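Side-chain contacts in putidaredoxin reductase (PDB 1Q1R), which probably passes electrons from NADH through its bound FAD to putidaredoxin, serving the cytochrome P450cam monooxygenase system: residues P191-F196 and V363-G368; D392-E397 and A417-A422; N399-E404 and K409-A414. All blocks are in the same frame, centred on the assembly; numbering follows the deposited sequence.

Contact 1 (P191-F196 and V363-G368); sequences PPVSAF and VFYLQG
At the contact between Val193 and Val363, the first turn of helix 191-204 lies beside strand 360-367, with the CA atoms of these two residues 8.1 Å apart. The turn is already regularly bonded: Ala195 N reaches back to Pro191 O at 2.8 Å. At that backbone separation only side chains bridge the gap, and on the helix a single methyl does most of the work. In Val193, CG1 stands opposite the backbone N (chi1 173°), which leaves CG2 beside that nitrogen and directed at the strand. There CG2 meets Val363 CG2 at 3.9 Å and lies nearly as close to Val363 CG1, so it touches both branches of the strand valine. The same methyl is 3.4 Å from Tyr365 OH. Tyr365, two residues along and on the same face of the strand, extends its phenol from the opposite direction, with CG turned beside its own backbone N (chi1 -66°). Its buried hydroxyl has polar company as well, in weak hydrogen bonds to Asp375 OD1 and the backbone N of Ala190, just before the helix. In this enzyme of the glutathione reductase fold, the contact joins a helix of the pyridine nucleotide-disulphide oxidoreductase family region to the C-terminal antiparallel sheet. Ile350 of strand 349-353 touches Pro192, Val363 and Tyr365 alike, while Phe196 meets Phe361 edge-to-face farther along the helix.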
ATOM      1  N   PRO A 191       7.622 -16.001 -12.041  1.00 39.53           N
ATOM      2  CA  PRO A 191       6.684 -16.472 -13.063  1.00 39.61           C
ATOM      3  C   PRO A 191       5.643 -17.482 -12.582  1.00 39.54           C
ATOM      4  O   PRO A 191       4.447 -17.300 -12.808  1.00 40.12           O
ATOM      5  CB  PRO A 191       7.609 -17.037 -14.134  1.00 39.82           C
ATOM      6  CG  PRO A 191       8.774 -16.101 -14.064  1.00 39.45           C
ATOM      7  CD  PRO A 191       8.999 -15.977 -12.572  1.00 39.86           C
ATOM      8  N   PRO A 192       6.078 -18.560 -11.909  1.00 39.54           N
ATOM      9  CA  PRO A 192       5.102 -19.548 -11.437  1.00 38.93           C
ATOM     10  C   PRO A 192       4.073 -18.974 -10.465  1.00 37.71           C
ATOM     11  O   PRO A 192       2.988 -19.530 -10.299  1.00 37.83           O
ATOM     12  CB  PRO A 192       5.983 -20.629 -10.806  1.00 39.70           C
ATOM     13  CG  PRO A 192       7.186 -19.862 -10.351  1.00 40.19           C
ATOM     14  CD  PRO A 192       7.445 -18.938 -11.508  1.00 40.03           C
ATOM     15  N   VAL A 193       4.416 -17.863  -9.823  1.00 36.69           N
ATOM     16  CA  VAL A 193       3.502 -17.218  -8.890  1.00 35.13           C
ATOM     17  C   VAL A 193       2.491 -16.397  -9.700  1.00 34.53           C
ATOM     18  O   VAL A 193       1.312 -16.340  -9.358  1.00 33.69           O
ATOM     19  CB  VAL A 193       4.265 -16.304  -7.905  1.00 34.98           C
ATOM     20  CG1 VAL A 193       3.288 -15.507  -7.058  1.00 34.19           C
ATOM     21  CG2 VAL A 193       5.158 -17.152  -7.010  1.00 35.74           C
ATOM     22  N   SER A 194       2.964 -15.767 -10.773  1.00 34.08           N
ATOM     23  CA  SER A 194       2.090 -14.982 -11.643  1.00 34.36           C
ATOM     24  C   SER A 194       1.117 -15.965 -12.276  1.00 33.70           C
ATOM     25  O   SER A 194      -0.075 -15.693 -12.405  1.00 33.96           O
ATOM     26  CB  SER A 194       2.897 -14.294 -12.747  1.00 34.57           C
ATOM     27  OG  SER A 194       3.757 -13.303 -12.216  1.00 36.44           O
ATOM     28  N   ALA A 195       1.647 -17.119 -12.662  1.00 32.74           N
ATOM     29  CA  ALA A 195       0.848 -18.165 -13.277  1.00 31.47           C
ATOM     30  C   ALA A 195      -0.281 -18.569 -12.341  1.00 30.44           C
ATOM     31  O   ALA A 195      -1.414 -18.779 -12.774  1.00 29.74           O
ATOM     32  CB  ALA A 195       1.725 -19.372 -13.596  1.00 32.27           C
ATOM     33  N   PHE A 196       0.031 -18.688 -11.053  1.00 29.47           N
ATOM     34  CA  PHE A 196      -0.980 -19.059 -10.070  1.00 27.67           C
ATOM     35  C   PHE A 196      -2.128 -18.042 -10.082  1.00 27.53           C
ATOM     36  O   PHE A 196      -3.298 -18.416 -10.199  1.00 26.40           O
ATOM     37  CB  PHE A 196      -0.365 -19.124  -8.672  1.00 27.59           C
ATOM     38  CG  PHE A 196      -1.381 -19.122  -7.569  1.00 27.15           C
ATOM     39  CD1 PHE A 196      -2.159 -20.251  -7.315  1.00 27.33           C
ATOM     40  CD2 PHE A 196      -1.591 -17.976  -6.808  1.00 26.54           C
ATOM     41  CE1 PHE A 196      -3.138 -20.235  -6.315  1.00 26.95           C
ATOM     42  CE2 PHE A 196      -2.560 -17.946  -5.812  1.00 25.50           C
ATOM     43  CZ  PHE A 196      -3.337 -19.077  -5.564  1.00 27.13           C
ATOM     44  N   VAL A 363       6.219 -19.694  -1.093  1.00 25.36           N
ATOM     45  CA  VAL A 363       7.253 -19.544  -2.103  1.00 26.08           C
ATOM     46  C   VAL A 363       8.404 -18.757  -1.500  1.00 25.79           C
ATOM     47  O   VAL A 363       8.236 -17.604  -1.075  1.00 24.72           O
ATOM     48  CB  VAL A 363       6.717 -18.800  -3.355  1.00 26.22           C
ATOM     49  CG1 VAL A 363       7.786 -18.758  -4.440  1.00 26.73           C
ATOM     50  CG2 VAL A 363       5.470 -19.500  -3.879  1.00 26.54           C
ATOM     51  N   PHE A 364       9.570 -19.390  -1.448  1.00 25.00           N
ATOM     52  CA  PHE A 364      10.751 -18.749  -0.885  1.00 25.77           C
ATOM     53  C   PHE A 364      11.610 -18.130  -1.977  1.00 26.34           C
ATOM     54  O   PHE A 364      11.969 -18.793  -2.944  1.00 26.86           O
ATOM     55  CB  PHE A 364      11.581 -19.767  -0.086  1.00 25.48           C
ATOM     56  CG  PHE A 364      10.854 -20.352   1.096  1.00 25.43           C
ATOM     57  CD1 PHE A 364       9.940 -21.388   0.928  1.00 25.22           C
ATOM     58  CD2 PHE A 364      11.060 -19.841   2.377  1.00 25.20           C
ATOM     59  CE1 PHE A 364       9.237 -21.904   2.015  1.00 25.07           C
ATOM     60  CE2 PHE A 364      10.363 -20.350   3.470  1.00 24.67           C
ATOM     61  CZ  PHE A 364       9.449 -21.381   3.290  1.00 24.89           C
ATOM     62  N   TYR A 365      11.930 -16.851  -1.821  1.00 27.63           N
ATOM     63  CA  TYR A 365      12.767 -16.144  -2.786  1.00 29.71           C
ATOM     64  C   TYR A 365      14.178 -16.065  -2.218  1.00 30.68           C
ATOM     65  O   TYR A 365      14.392 -15.481  -1.155  1.00 30.17           O
ATOM     66  CB  TYR A 365      12.228 -14.733  -3.038  1.00 30.13           C
ATOM     67  CG  TYR A 365      10.876 -14.715  -3.715  1.00 30.90           C
ATOM     68  CD1 TYR A 365       9.723 -15.093  -3.027  1.00 31.35           C
ATOM     69  CD2 TYR A 365      10.755 -14.346  -5.052  1.00 31.34           C
ATOM     70  CE1 TYR A 365       8.482 -15.108  -3.655  1.00 31.92           C
ATOM     71  CE2 TYR A 365       9.518 -14.354  -5.691  1.00 32.22           C
ATOM     72  CZ  TYR A 365       8.388 -14.736  -4.990  1.00 32.56           C
ATOM     73  OH  TYR A 365       7.168 -14.753  -5.626  1.00 33.97           O
ATOM     74  N   LEU A 366      15.137 -16.656  -2.927  1.00 31.40           N
ATOM     75  CA  LEU A 366      16.518 -16.658  -2.465  1.00 33.15           C
ATOM     76  C   LEU A 366      17.513 -16.021  -3.425  1.00 34.58           C
ATOM     77  O   LEU A 366      17.316 -15.997  -4.639  1.00 34.89           O
ATOM     78  CB  LEU A 366      16.987 -18.094  -2.178  1.00 32.57           C
ATOM     79  CG  LEU A 366      16.274 -18.933  -1.113  1.00 32.63           C
ATOM     80  CD1 LEU A 366      14.918 -19.386  -1.629  1.00 31.19           C
ATOM     81  CD2 LEU A 366      17.134 -20.141  -0.761  1.00 31.57           C
ATOM     82  N   GLN A 367      18.585 -15.496  -2.844  1.00 36.45           N
ATOM     83  CA  GLN A 367      19.683 -14.904  -3.590  1.00 38.04           C
ATOM     84  C   GLN A 367      20.846 -15.708  -3.031  1.00 38.28           C
ATOM     85  O   GLN A 367      21.430 -15.350  -2.009  1.00 38.81           O
ATOM     86  CB  GLN A 367      19.854 -13.427  -3.250  1.00 38.64           C
ATOM     87  CG  GLN A 367      20.875 -12.731  -4.128  1.00 41.37           C
ATOM     88  CD  GLN A 367      21.074 -11.275  -3.761  1.00 42.60           C
ATOM     89  OE1 GLN A 367      21.715 -10.523  -4.496  1.00 44.41           O
ATOM     90  NE2 GLN A 367      20.534 -10.871  -2.618  1.00 43.32           N
ATOM     91  N   GLY A 368      21.158 -16.814  -3.693  1.00 38.82           N
ATOM     92  CA  GLY A 368      22.211 -17.683  -3.209  1.00 38.51           C
ATOM     93  C   GLY A 368      21.540 -18.608  -2.209  1.00 38.13           C
ATOM     94  O   GLY A 368      20.665 -19.392  -2.578  1.00 38.04           O
TER

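Contact 2 (D392-E397 and A417-A422); sequences DRLPVE and AELSSA
Pro395 and Leu419 carry this contact, the proline ring presenting CG and CD to one methyl of the leucine. Leu419 CD2 lies 3.8 Å from Pro395 CG and almost equally near CD. The leucine gets there by holding CG beside its backbone N (chi1 -54°) and sending CD1 onward in an extended line; CD2 is thereby left for the proline, while CD1 comes within 4.3 Å of Leu394 CD2. Glu418, one residue earlier on the helix, takes a different course. With CG opposite the backbone N (chi1 -170°) and the chain straight beyond it, the side chain runs past Pro395 in the opposing direction, and its OE1 comes to rest 4.0 Å from Pro395 CG, a packing contact of a carboxylate oxygen on a ring carbon. The loop that offers these groups is made of two recognisable turns: helix 380-391 ends in a Schellman motif whose C-prime residue, Arg393, has positive phi, and Pro395 then forms the centre of an inverse gamma turn, closed by a weak bond from Val396 N to Leu394 O. Leu394 is the buried member, also resting on Lys416 of helix 408-421. At the far end of the loop Glu397 caps the next helix, its OE2 bonded to Asn399 N; its OE1 stays 6.8 Å from Glu418 OE2, a spacing at which two like charges might still feel each other weakly.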
ATOM      1  N   ASP A 392      15.697 -12.163  11.346  1.00 37.82           N
ATOM      2  CA  ASP A 392      16.903 -12.594  12.045  1.00 39.14           C
ATOM      3  C   ASP A 392      17.993 -13.174  11.150  1.00 39.16           C
ATOM      4  O   ASP A 392      19.007 -13.670  11.646  1.00 39.07           O
ATOM      5  CB  ASP A 392      16.547 -13.602  13.138  1.00 40.57           C
ATOM      6  CG  ASP A 392      15.646 -13.008  14.192  1.00 42.31           C
ATOM      7  OD1 ASP A 392      15.927 -11.874  14.631  1.00 44.39           O
ATOM      8  OD2 ASP A 392      14.661 -13.667  14.586  1.00 44.06           O
ATOM      9  N   ARG A 393      17.795 -13.111   9.837  1.00 39.20           N
ATOM     10  CA  ARG A 393      18.793 -13.632   8.910  1.00 39.70           C
ATOM     11  C   ARG A 393      19.200 -15.061   9.269  1.00 38.28           C
ATOM     12  O   ARG A 393      20.387 -15.381   9.312  1.00 38.95           O
ATOM     13  CB  ARG A 393      20.032 -12.736   8.932  1.00 42.09           C
ATOM     14  CG  ARG A 393      20.117 -11.738   7.798  1.00 45.44           C
ATOM     15  CD  ARG A 393      20.341 -12.448   6.470  1.00 48.68           C
ATOM     16  NE  ARG A 393      20.784 -11.528   5.428  1.00 52.03           N
ATOM     17  CZ  ARG A 393      21.911 -10.823   5.487  1.00 53.12           C
ATOM     18  NH1 ARG A 393      22.712 -10.936   6.541  1.00 54.16           N
ATOM     19  NH2 ARG A 393      22.240 -10.008   4.494  1.00 53.50           N
ATOM     20  N   LEU A 394      18.220 -15.918   9.530  1.00 36.56           N
ATOM     21  CA  LEU A 394      18.512 -17.300   9.892  1.00 34.64           C
ATOM     22  C   LEU A 394      19.023 -18.122   8.712  1.00 33.79           C
ATOM     23  O   LEU A 394      18.437 -18.108   7.629  1.00 32.53           O
ATOM     24  CB  LEU A 394      17.273 -17.970  10.483  1.00 34.48           C
ATOM     25  CG  LEU A 394      16.699 -17.372  11.768  1.00 34.01           C
ATOM     26  CD1 LEU A 394      15.571 -18.250  12.265  1.00 33.59           C
ATOM     27  CD2 LEU A 394      17.784 -17.261  12.822  1.00 34.93           C
ATOM     28  N   PRO A 395      20.127 -18.858   8.917  1.00 33.09           N
ATOM     29  CA  PRO A 395      20.740 -19.702   7.884  1.00 32.60           C
ATOM     30  C   PRO A 395      19.989 -21.008   7.623  1.00 32.08           C
ATOM     31  O   PRO A 395      20.555 -22.098   7.748  1.00 32.21           O
ATOM     32  CB  PRO A 395      22.139 -19.942   8.439  1.00 33.28           C
ATOM     33  CG  PRO A 395      21.889 -20.019   9.911  1.00 33.63           C
ATOM     34  CD  PRO A 395      20.937 -18.863  10.148  1.00 32.57           C
ATOM     35  N   VAL A 396      18.716 -20.905   7.260  1.00 30.84           N
ATOM     36  CA  VAL A 396      17.922 -22.096   6.985  1.00 30.35           C
ATOM     37  C   VAL A 396      18.463 -22.842   5.767  1.00 30.41           C
ATOM     38  O   VAL A 396      18.895 -22.223   4.793  1.00 31.12           O
ATOM     39  CB  VAL A 396      16.447 -21.742   6.724  1.00 30.01           C
ATOM     40  CG1 VAL A 396      15.807 -21.212   7.993  1.00 29.01           C
ATOM     41  CG2 VAL A 396      16.348 -20.717   5.599  1.00 30.39           C
ATOM     42  N   GLU A 397      18.432 -24.170   5.825  1.00 29.25           N
ATOM     43  CA  GLU A 397      18.918 -25.004   4.730  1.00 28.88           C
ATOM     44  C   GLU A 397      18.008 -24.920   3.509  1.00 28.00           C
ATOM     45  O   GLU A 397      16.882 -25.408   3.529  1.00 27.20           O
ATOM     46  CB  GLU A 397      19.022 -26.465   5.177  1.00 29.23           C
ATOM     47  CG  GLU A 397      19.424 -27.416   4.053  1.00 29.33           C
ATOM     48  CD  GLU A 397      20.693 -26.966   3.346  1.00 30.39           C
ATOM     49  OE1 GLU A 397      21.722 -26.783   4.033  1.00 31.28           O
ATOM     50  OE2 GLU A 397      20.661 -26.794   2.107  1.00 29.79           O
ATOM     51  N   ALA A 417      20.469 -23.338  16.006  1.00 46.20           N
ATOM     52  CA  ALA A 417      21.408 -24.176  16.749  1.00 47.93           C
ATOM     53  C   ALA A 417      22.807 -24.129  16.150  1.00 49.62           C
ATOM     54  O   ALA A 417      23.808 -24.287  16.858  1.00 49.43           O
ATOM     55  CB  ALA A 417      20.912 -25.614  16.778  1.00 47.88           C
ATOM     56  N   GLU A 418      22.869 -23.918  14.842  1.00 50.49           N
ATOM     57  CA  GLU A 418      24.138 -23.857  14.136  1.00 52.14           C
ATOM     58  C   GLU A 418      24.928 -22.616  14.536  1.00 52.99           C
ATOM     59  O   GLU A 418      26.155 -22.659  14.651  1.00 53.25           O
ATOM     60  CB  GLU A 418      23.884 -23.850  12.632  1.00 52.42           C
ATOM     61  CG  GLU A 418      25.124 -24.039  11.797  1.00 53.59           C
ATOM     62  CD  GLU A 418      24.792 -24.221  10.333  1.00 54.02           C
ATOM     63  OE1 GLU A 418      24.302 -23.255   9.710  1.00 54.23           O
ATOM     64  OE2 GLU A 418      25.012 -25.335   9.812  1.00 53.40           O
ATOM     65  N   LEU A 419      24.214 -21.516  14.747  1.00 53.63           N
ATOM     66  CA  LEU A 419      24.830 -20.253  15.142  1.00 54.77           C
ATOM     67  C   LEU A 419      25.429 -20.353  16.546  1.00 55.63           C
ATOM     68  O   LEU A 419      26.524 -19.854  16.807  1.00 55.72           O
ATOM     69  CB  LEU A 419      23.783 -19.132  15.128  1.00 54.27           C
ATOM     70  CG  LEU A 419      22.967 -18.896  13.853  1.00 54.17           C
ATOM     71  CD1 LEU A 419      21.885 -17.862  14.126  1.00 53.39           C
ATOM     72  CD2 LEU A 419      23.879 -18.431  12.729  1.00 54.30           C
ATOM     73  N   SER A 420      24.704 -21.015  17.442  1.00 56.67           N
ATOM     74  CA  SER A 420      25.127 -21.166  18.830  1.00 57.68           C
ATOM     75  C   SER A 420      26.190 -22.234  19.065  1.00 58.58           C
ATOM     76  O   SER A 420      27.013 -22.109  19.972  1.00 58.64           O
ATOM     77  CB  SER A 420      23.909 -21.485  19.700  1.00 57.68           C
ATOM     78  OG  SER A 420      22.855 -20.567  19.457  1.00 58.25           O
ATOM     79  N   SER A 421      26.172 -23.281  18.247  1.00 59.45           N
ATOM     80  CA  SER A 421      27.111 -24.387  18.403  1.00 60.71           C
ATOM     81  C   SER A 421      28.444 -24.202  17.676  1.00 61.41           C
ATOM     82  O   SER A 421      29.507 -24.473  18.240  1.00 61.03           O
ATOM     83  CB  SER A 421      26.445 -25.684  17.941  1.00 60.20           C
ATOM     84  OG  SER A 421      26.818 -26.764  18.776  1.00 60.65           O
ATOM     85  N   ALA A 422      28.384 -23.757  16.425  1.00 61.97           N
ATOM     86  CA  ALA A 422      29.591 -23.549  15.636  1.00 62.92           C
ATOM     87  C   ALA A 422      29.874 -22.060  15.487  1.00 63.65           C
ATOM     88  O   ALA A 422      28.988 -21.252  15.848  1.00 64.31           O
ATOM     89  CB  ALA A 422      29.433 -24.186  14.264  1.00 62.53           C
TER

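Contact 3 (N399-E404 and K409-A414); sequences NLLGDE and KEIIAA
The flat group in this contact is the peptide linking Leu400 to Leu401, and Ile411 covers one of its faces. The terminal methyl CD1 of Ile411 comes within 3.5 Å of Leu400 O, with Leu400 C and Leu401 N progressively farther off, so it stands over the oxygen end of the group, well above the plane. The carbonyl oxygen itself is engaged in the polypeptide's own turn, accepting Asp403 N at 2.9 Å. The arrangement consists of two consecutive helices joined by a loop, in the reductase C-terminal region: the weakly bonded helix 398-401 gives way to the loop, and the chain returns as helix 408-421, from which Ile411 reaches across to the shorter helix. The two branches of Ile411 do different things. CG1 lies beside the backbone N (chi1 -64°) and CD1 continues in an extended line (chi2 174°), carrying the methyl well out from the helix to the peptide; CG2, opposite the backbone N, remains closer in and packs on the second leucine. Leu400 adds its CB, 4.0 Å from Ile411 CD1, to the surface that the isoleucine meets. Both segments are also tied to the sheet through Arg353 of strand 349-353, whose NH1 hydrogen-bonds Leu401 O and, weakly, Asp403 O, and whose side chain touches Ile411 too. The charged Glu404 turns elsewhere, its OE2 forming a salt bridge with Arg379 NH2. Leu401 adds the second apolar pair, its CD2 ending 4.3 Å from Ile411 CG2.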
ATOM      1  N   ASN A 399      17.940 -26.553   0.723  1.00 30.39           N
ATOM      2  CA  ASN A 399      17.516 -27.860   0.238  1.00 30.92           C
ATOM      3  C   ASN A 399      16.384 -28.523   1.024  1.00 29.31           C
ATOM      4  O   ASN A 399      15.887 -29.568   0.623  1.00 28.69           O
ATOM      5  CB  ASN A 399      18.724 -28.803   0.150  1.00 33.07           C
ATOM      6  CG  ASN A 399      19.814 -28.263  -0.769  1.00 36.17           C
ATOM      7  OD1 ASN A 399      19.525 -27.606  -1.775  1.00 37.76           O
ATOM      8  ND2 ASN A 399      21.071 -28.544  -0.432  1.00 36.58           N
ATOM      9  N   LEU A 400      15.967 -27.921   2.134  1.00 28.33           N
ATOM     10  CA  LEU A 400      14.871 -28.495   2.911  1.00 26.15           C
ATOM     11  C   LEU A 400      13.623 -27.611   2.884  1.00 25.43           C
ATOM     12  O   LEU A 400      12.533 -28.056   3.235  1.00 24.27           O
ATOM     13  CB  LEU A 400      15.298 -28.720   4.359  1.00 26.11           C
ATOM     14  CG  LEU A 400      16.306 -29.834   4.650  1.00 26.07           C
ATOM     15  CD1 LEU A 400      16.622 -29.848   6.138  1.00 25.88           C
ATOM     16  CD2 LEU A 400      15.734 -31.174   4.218  1.00 26.62           C
ATOM     17  N   LEU A 401      13.783 -26.363   2.463  1.00 25.26           N
ATOM     18  CA  LEU A 401      12.654 -25.440   2.432  1.00 25.26           C
ATOM     19  C   LEU A 401      11.460 -25.966   1.632  1.00 25.50           C
ATOM     20  O   LEU A 401      10.309 -25.739   2.009  1.00 25.20           O
ATOM     21  CB  LEU A 401      13.099 -24.075   1.892  1.00 24.23           C
ATOM     22  CG  LEU A 401      14.092 -23.297   2.762  1.00 23.61           C
ATOM     23  CD1 LEU A 401      14.478 -22.004   2.047  1.00 23.63           C
ATOM     24  CD2 LEU A 401      13.475 -22.986   4.126  1.00 23.16           C
ATOM     25  N   GLY A 402      11.731 -26.681   0.543  1.00 24.74           N
ATOM     26  CA  GLY A 402      10.649 -27.213  -0.270  1.00 26.05           C
ATOM     27  C   GLY A 402      10.166 -28.592   0.151  1.00 26.48           C
ATOM     28  O   GLY A 402       9.215 -29.129  -0.428  1.00 26.54           O
ATOM     29  N   ASP A 403      10.812 -29.162   1.164  1.00 26.31           N
ATOM     30  CA  ASP A 403      10.463 -30.492   1.668  1.00 27.40           C
ATOM     31  C   ASP A 403       9.375 -30.412   2.737  1.00 27.41           C
ATOM     32  O   ASP A 403       9.655 -30.101   3.896  1.00 26.66           O
ATOM     33  CB  ASP A 403      11.700 -31.162   2.271  1.00 27.52           C
ATOM     34  CG  ASP A 403      11.476 -32.628   2.580  1.00 28.10           C
ATOM     35  OD1 ASP A 403      10.310 -33.028   2.793  1.00 28.38           O
ATOM     36  OD2 ASP A 403      12.473 -33.378   2.622  1.00 28.51           O
ATOM     37  N   GLU A 404       8.143 -30.725   2.358  1.00 28.59           N
ATOM     38  CA  GLU A 404       7.030 -30.656   3.291  1.00 30.38           C
ATOM     39  C   GLU A 404       7.007 -31.714   4.385  1.00 30.86           C
ATOM     40  O   GLU A 404       6.199 -31.633   5.312  1.00 31.16           O
ATOM     41  CB  GLU A 404       5.711 -30.670   2.523  1.00 32.00           C
ATOM     42  CG  GLU A 404       5.516 -29.422   1.680  1.00 33.30           C
ATOM     43  CD  GLU A 404       4.090 -29.251   1.227  1.00 34.44           C
ATOM     44  OE1 GLU A 404       3.650 -30.016   0.344  1.00 35.48           O
ATOM     45  OE2 GLU A 404       3.409 -28.355   1.767  1.00 34.95           O
ATOM     46  N   LYS A 409       9.499 -25.254  11.370  1.00 28.65           N
ATOM     47  CA  LYS A 409       9.946 -24.994  12.733  1.00 28.67           C
ATOM     48  C   LYS A 409      11.280 -25.695  13.003  1.00 27.68           C
ATOM     49  O   LYS A 409      12.177 -25.119  13.610  1.00 26.25           O
ATOM     50  CB  LYS A 409       8.907 -25.495  13.740  1.00 31.72           C
ATOM     51  CG  LYS A 409       9.277 -25.212  15.194  1.00 35.78           C
ATOM     52  CD  LYS A 409       8.618 -26.204  16.153  1.00 38.63           C
ATOM     53  CE  LYS A 409       7.100 -26.183  16.051  1.00 41.16           C
ATOM     54  NZ  LYS A 409       6.470 -27.175  16.977  1.00 43.99           N
ATOM     55  N   GLU A 410      11.408 -26.938  12.551  1.00 27.59           N
ATOM     56  CA  GLU A 410      12.642 -27.687  12.771  1.00 28.34           C
ATOM     57  C   GLU A 410      13.785 -27.192  11.896  1.00 27.69           C
ATOM     58  O   GLU A 410      14.947 -27.257  12.296  1.00 27.16           O
ATOM     59  CB  GLU A 410      12.409 -29.186  12.561  1.00 30.16           C
ATOM     60  CG  GLU A 410      11.608 -29.826  13.695  1.00 33.51           C
ATOM     61  CD  GLU A 410      12.151 -29.458  15.085  1.00 36.57           C
ATOM     62  OE1 GLU A 410      13.300 -29.844  15.420  1.00 36.28           O
ATOM     63  OE2 GLU A 410      11.422 -28.773  15.844  1.00 38.03           O
ATOM     64  N   ILE A 411      13.460 -26.690  10.709  1.00 27.39           N
ATOM     65  CA  ILE A 411      14.483 -26.160   9.815  1.00 27.56           C
ATOM     66  C   ILE A 411      15.050 -24.917  10.499  1.00 27.55           C
ATOM     67  O   ILE A 411      16.261 -24.670  10.493  1.00 26.10           O
ATOM     68  CB  ILE A 411      13.879 -25.772   8.447  1.00 27.30           C
ATOM     69  CG1 ILE A 411      13.337 -27.026   7.751  1.00 28.02           C
ATOM     70  CG2 ILE A 411      14.932 -25.091   7.581  1.00 27.97           C
ATOM     71  CD1 ILE A 411      12.584 -26.755   6.456  1.00 26.94           C
ATOM     72  N   ILE A 412      14.155 -24.147  11.105  1.00 27.89           N
ATOM     73  CA  ILE A 412      14.536 -22.937  11.813  1.00 29.07           C
ATOM     74  C   ILE A 412      15.355 -23.285  13.051  1.00 29.19           C
ATOM     75  O   ILE A 412      16.380 -22.660  13.324  1.00 30.24           O
ATOM     76  CB  ILE A 412      13.284 -22.138  12.225  1.00 29.78           C
ATOM     77  CG1 ILE A 412      12.587 -21.605  10.966  1.00 30.04           C
ATOM     78  CG2 ILE A 412      13.665 -21.014  13.183  1.00 29.57           C
ATOM     79  CD1 ILE A 412      11.226 -21.001  11.226  1.00 30.11           C
ATOM     80  N   ALA A 413      14.908 -24.293  13.791  1.00 29.35           N
ATOM     81  CA  ALA A 413      15.612 -24.720  14.994  1.00 29.87           C
ATOM     82  C   ALA A 413      17.053 -25.072  14.656  1.00 30.42           C
ATOM     83  O   ALA A 413      17.988 -24.653  15.342  1.00 30.49           O
ATOM     84  CB  ALA A 413      14.909 -25.922  15.614  1.00 29.15           C
ATOM     85  N   ALA A 414      17.231 -25.835  13.584  1.00 30.99           N
ATOM     86  CA  ALA A 414      18.561 -26.246  13.162  1.00 32.07           C
ATOM     87  C   ALA A 414      19.437 -25.041  12.823  1.00 33.07           C
ATOM     88  O   ALA A 414      20.604 -24.986  13.210  1.00 32.43           O
ATOM     89  CB  ALA A 414      18.459 -27.177  11.962  1.00 31.14           C
TER

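In the fold
Contacts 2 and 3 share helix 408-421, and contact 3 is nested inside the loop that contact 2 closes; their centres are 12 Å apart. They are joined by apolar packing, with Leu394 CD1 3.5 Å from Ile412 CG2 and Val396 CB 3.8 Å from Ile411 CG2. Contact 1, centred about 18 Å from contact 3, reaches it through the other face of its strand: Phe364 CE1 lies 4.0 Å from Leu401 O. Contacts 1 and 2 do not touch. Packing thus continues from helix 191-204 across the sheet to the C-terminal helices. The FAD pocket draws its residues from between 10 and 330, so strand 360-367 and contacts 2 and 3 supply none.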